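Local coordinates for protein encapsulated ferritin (Haliangium ochraceum, PDB 5N5F) that oxidises iron(II) to iron(III) as a ferritin-like ferroxidase cargo of an encapsulin nanocompartment, releasing the mineralised iron for deposition inside the compartment, at residues 22-27 with 70-75. Sequence-based numbering, arbitrary orientation.
Sequences HRALVT and EWIRRR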
loop_
_atom_site.group_PDB
_atom_site.type_symbol
_atom_site.label_atom_id
_atom_site.label_comp_id
_atom_site.label_asym_id
_atom_site.label_seq_id
_atom_site.Cartn_x
_atom_site.Cartn_y
_atom_site.Cartn_z
ATOM N N HIS B 22 12.583 2.111 -18.382
ATOM C CA HIS B 22 11.644 1.988 -17.272
ATOM C C HIS B 22 10.359 1.305 -17.726
ATOM O O HIS B 22 9.898 0.343 -17.100
ATOM C CB HIS B 22 11.358 3.373 -16.686
ATOM C CG HIS B 22 10.127 3.433 -15.836
ATOM N ND1 HIS B 22 10.040 2.816 -14.607
ATOM C CD2 HIS B 22 8.932 4.040 -16.038
ATOM C CE1 HIS B 22 8.845 3.039 -14.089
ATOM N NE2 HIS B 22 8.153 3.779 -14.937
ATOM N N ARG B 23 9.772 1.783 -18.826
ATOM C CA ARG B 23 8.545 1.177 -19.333
ATOM C C ARG B 23 8.739 -0.308 -19.612
ATOM O O ARG B 23 7.860 -1.124 -19.314
ATOM C CB ARG B 23 8.080 1.906 -20.595
ATOM C CG ARG B 23 7.710 3.360 -20.354
ATOM C CD ARG B 23 7.207 4.048 -21.614
ATOM N NE ARG B 23 6.812 5.427 -21.342
ATOM C CZ ARG B 23 7.582 6.498 -21.524
ATOM N NH1 ARG B 23 8.812 6.382 -22.000
ATOM N NH2 ARG B 23 7.110 7.703 -21.230
ATOM N N ALA B 24 9.891 -0.684 -20.170
ATOM C CA ALA B 24 10.126 -2.091 -20.472
ATOM C C ALA B 24 10.355 -2.899 -19.200
ATOM O O ALA B 24 9.840 -4.015 -19.068
ATOM C CB ALA B 24 11.312 -2.234 -21.422
ATOM N N LEU B 25 11.118 -2.355 -18.250
ATOM C CA LEU B 25 11.399 -3.093 -17.022
ATOM C C LEU B 25 10.132 -3.314 -16.197
ATOM O O LEU B 25 9.946 -4.389 -15.616
ATOM C CB LEU B 25 12.465 -2.360 -16.200
ATOM C CG LEU B 25 13.901 -2.491 -16.727
ATOM C CD1 LEU B 25 14.853 -1.530 -16.007
ATOM C CD2 LEU B 25 14.389 -3.923 -16.578
ATOM N N VAL B 26 9.244 -2.322 -16.129
ATOM C CA VAL B 26 8.013 -2.539 -15.373
ATOM C C VAL B 26 7.141 -3.572 -16.070
ATOM O O VAL B 26 6.456 -4.364 -15.408
ATOM C CB VAL B 26 7.255 -1.216 -15.145
ATOM C CG1 VAL B 26 8.119 -0.242 -14.357
ATOM C CG2 VAL B 26 6.797 -0.599 -16.462
ATOM N N THR B 27 7.164 -3.604 -17.406
ATOM C CA THR B 27 6.383 -4.597 -18.134
ATOM C C THR B 27 6.929 -5.997 -17.893
ATOM O O THR B 27 6.170 -6.934 -17.611
ATOM C CB THR B 27 6.374 -4.269 -19.629
ATOM O OG1 THR B 27 5.832 -2.956 -19.830
ATOM C CG2 THR B 27 5.526 -5.278 -20.401
ATOM N N GLU B 70 14.328 -9.477 -24.564
ATOM C CA GLU B 70 15.134 -9.341 -25.771
ATOM C C GLU B 70 15.184 -7.891 -26.236
ATOM O O GLU B 70 16.220 -7.425 -26.724
ATOM C CB GLU B 70 14.589 -10.244 -26.877
ATOM C CG GLU B 70 15.290 -10.090 -28.232
ATOM C CD GLU B 70 16.767 -10.442 -28.193
ATOM O OE1 GLU B 70 17.250 -10.908 -27.140
ATOM O OE2 GLU B 70 17.452 -10.253 -29.225
ATOM N N TRP B 71 14.075 -7.160 -26.102
ATOM C CA TRP B 71 14.110 -5.739 -26.428
ATOM C C TRP B 71 15.092 -5.004 -25.523
ATOM O O TRP B 71 15.888 -4.182 -25.991
ATOM C CB TRP B 71 12.716 -5.132 -26.310
ATOM C CG TRP B 71 12.664 -3.707 -26.758
ATOM C CD1 TRP B 71 12.291 -3.249 -27.987
ATOM C CD2 TRP B 71 13.004 -2.549 -25.984
ATOM N NE1 TRP B 71 12.373 -1.879 -28.026
ATOM C CE2 TRP B 71 12.814 -1.425 -26.810
ATOM C CE3 TRP B 71 13.451 -2.355 -24.673
ATOM C CZ2 TRP B 71 13.050 -0.126 -26.368
ATOM C CZ3 TRP B 71 13.688 -1.065 -24.237
ATOM C CH2 TRP B 71 13.487 0.033 -25.082
ATOM N N ILE B 72 15.056 -5.300 -24.222
ATOM C CA ILE B 72 16.008 -4.702 -23.291
ATOM C C ILE B 72 17.437 -5.048 -23.692
ATOM O O ILE B 72 18.325 -4.186 -23.682
ATOM C CB ILE B 72 15.694 -5.160 -21.855
ATOM C CG1 ILE B 72 14.342 -4.595 -21.410
ATOM C CG2 ILE B 72 16.801 -4.738 -20.888
ATOM C CD1 ILE B 72 13.858 -5.138 -20.097
ATOM N N ARG B 73 17.685 -6.311 -24.047
ATOM C CA ARG B 73 19.051 -6.740 -24.336
ATOM C C ARG B 73 19.628 -5.992 -25.529
ATOM O O ARG B 73 20.827 -5.687 -25.560
ATOM C CB ARG B 73 19.097 -8.244 -24.596
ATOM C CG ARG B 73 20.519 -8.792 -24.748
ATOM C CD ARG B 73 20.537 -10.130 -25.465
ATOM N NE ARG B 73 20.163 -9.995 -26.869
ATOM C CZ ARG B 73 21.007 -9.692 -27.852
ATOM N NH1 ARG B 73 22.291 -9.482 -27.599
ATOM N NH2 ARG B 73 20.561 -9.592 -29.095
ATOM N N ARG B 74 18.800 -5.707 -26.533
ATOM C CA ARG B 74 19.287 -5.046 -27.735
ATOM C C ARG B 74 19.666 -3.589 -27.506
ATOM O O ARG B 74 20.345 -3.007 -28.359
ATOM C CB ARG B 74 18.232 -5.146 -28.838
ATOM C CG ARG B 74 17.995 -6.567 -29.317
ATOM C CD ARG B 74 16.854 -6.643 -30.324
ATOM N NE ARG B 74 16.602 -8.020 -30.738
ATOM C CZ ARG B 74 15.825 -8.368 -31.759
ATOM N NH1 ARG B 74 15.215 -7.440 -32.485
ATOM N NH2 ARG B 74 15.662 -9.648 -32.053
ATOM N N ARG B 75 19.269 -2.992 -26.380
ATOM C CA ARG B 75 19.549 -1.587 -26.108
ATOM C C ARG B 75 20.309 -1.384 -24.803
ATOM O O ARG B 75 20.547 -0.235 -24.409
ATOM C CB ARG B 75 18.245 -0.787 -26.089
ATOM C CG ARG B 75 17.598 -0.658 -27.455
ATOM C CD ARG B 75 16.179 -0.153 -27.343
ATOM N NE ARG B 75 15.551 -0.022 -28.653
ATOM C CZ ARG B 75 15.099 -1.044 -29.374
ATOM N NH1 ARG B 75 15.204 -2.287 -28.917
ATOM N NH2 ARG B 75 14.543 -0.825 -30.556
#
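Helices 16-44 and 48-75 form the antiparallel hairpin of this N-terminal, EncFtn-like domain; the axes of segments 22-27 and 70-75 approach to 10.3 Å, with 146° between their directions, and A24 faces I72 at a CA-CA distance of 7.0 Å. The small side chain of A24 points toward the partner helix, its CB lying 3.8 Å from I72 CG1. The same methyl meets the six-membered ring of W71 obliquely, 3.9 Å from CZ3. A chi1 of -175°, which sets CG opposite the backbone N, brings CE3 and CZ3 of the indole up to that methyl. L25 joins through the end of its side chain: it crosses that of I72 at about a right angle, and its CD2 touches I72 CD1 at 3.8 Å. M21 and L28 of helix 16-44 and F79 of helix 77-86 also pack on I72, whose side chain lies about 8 Å from that of E31, a probable iron ligand.

Polar groups work on the flanks of this apolar seam. W71 NE1 donates to E47 of another subunit, whose carboxylate also pairs with R75. E70 is gripped side-on by R73, NE to OE1 at 3.1 Å and NH2 to OE2, while R74 NE reaches OE2 at 2.8 Å on its anti side; backbone amides of F88 and T89 of a neighbouring subunit bind the same carboxylate. Two guanidinium groups should therefore keep E70 ionised. Cohesion between the segments thus rests on a few apolar contacts about one alanine, whereas W71, R75, E70 and R74 have polar partners on neighbouring subunits, tying this end of the hairpin into the decameric ring.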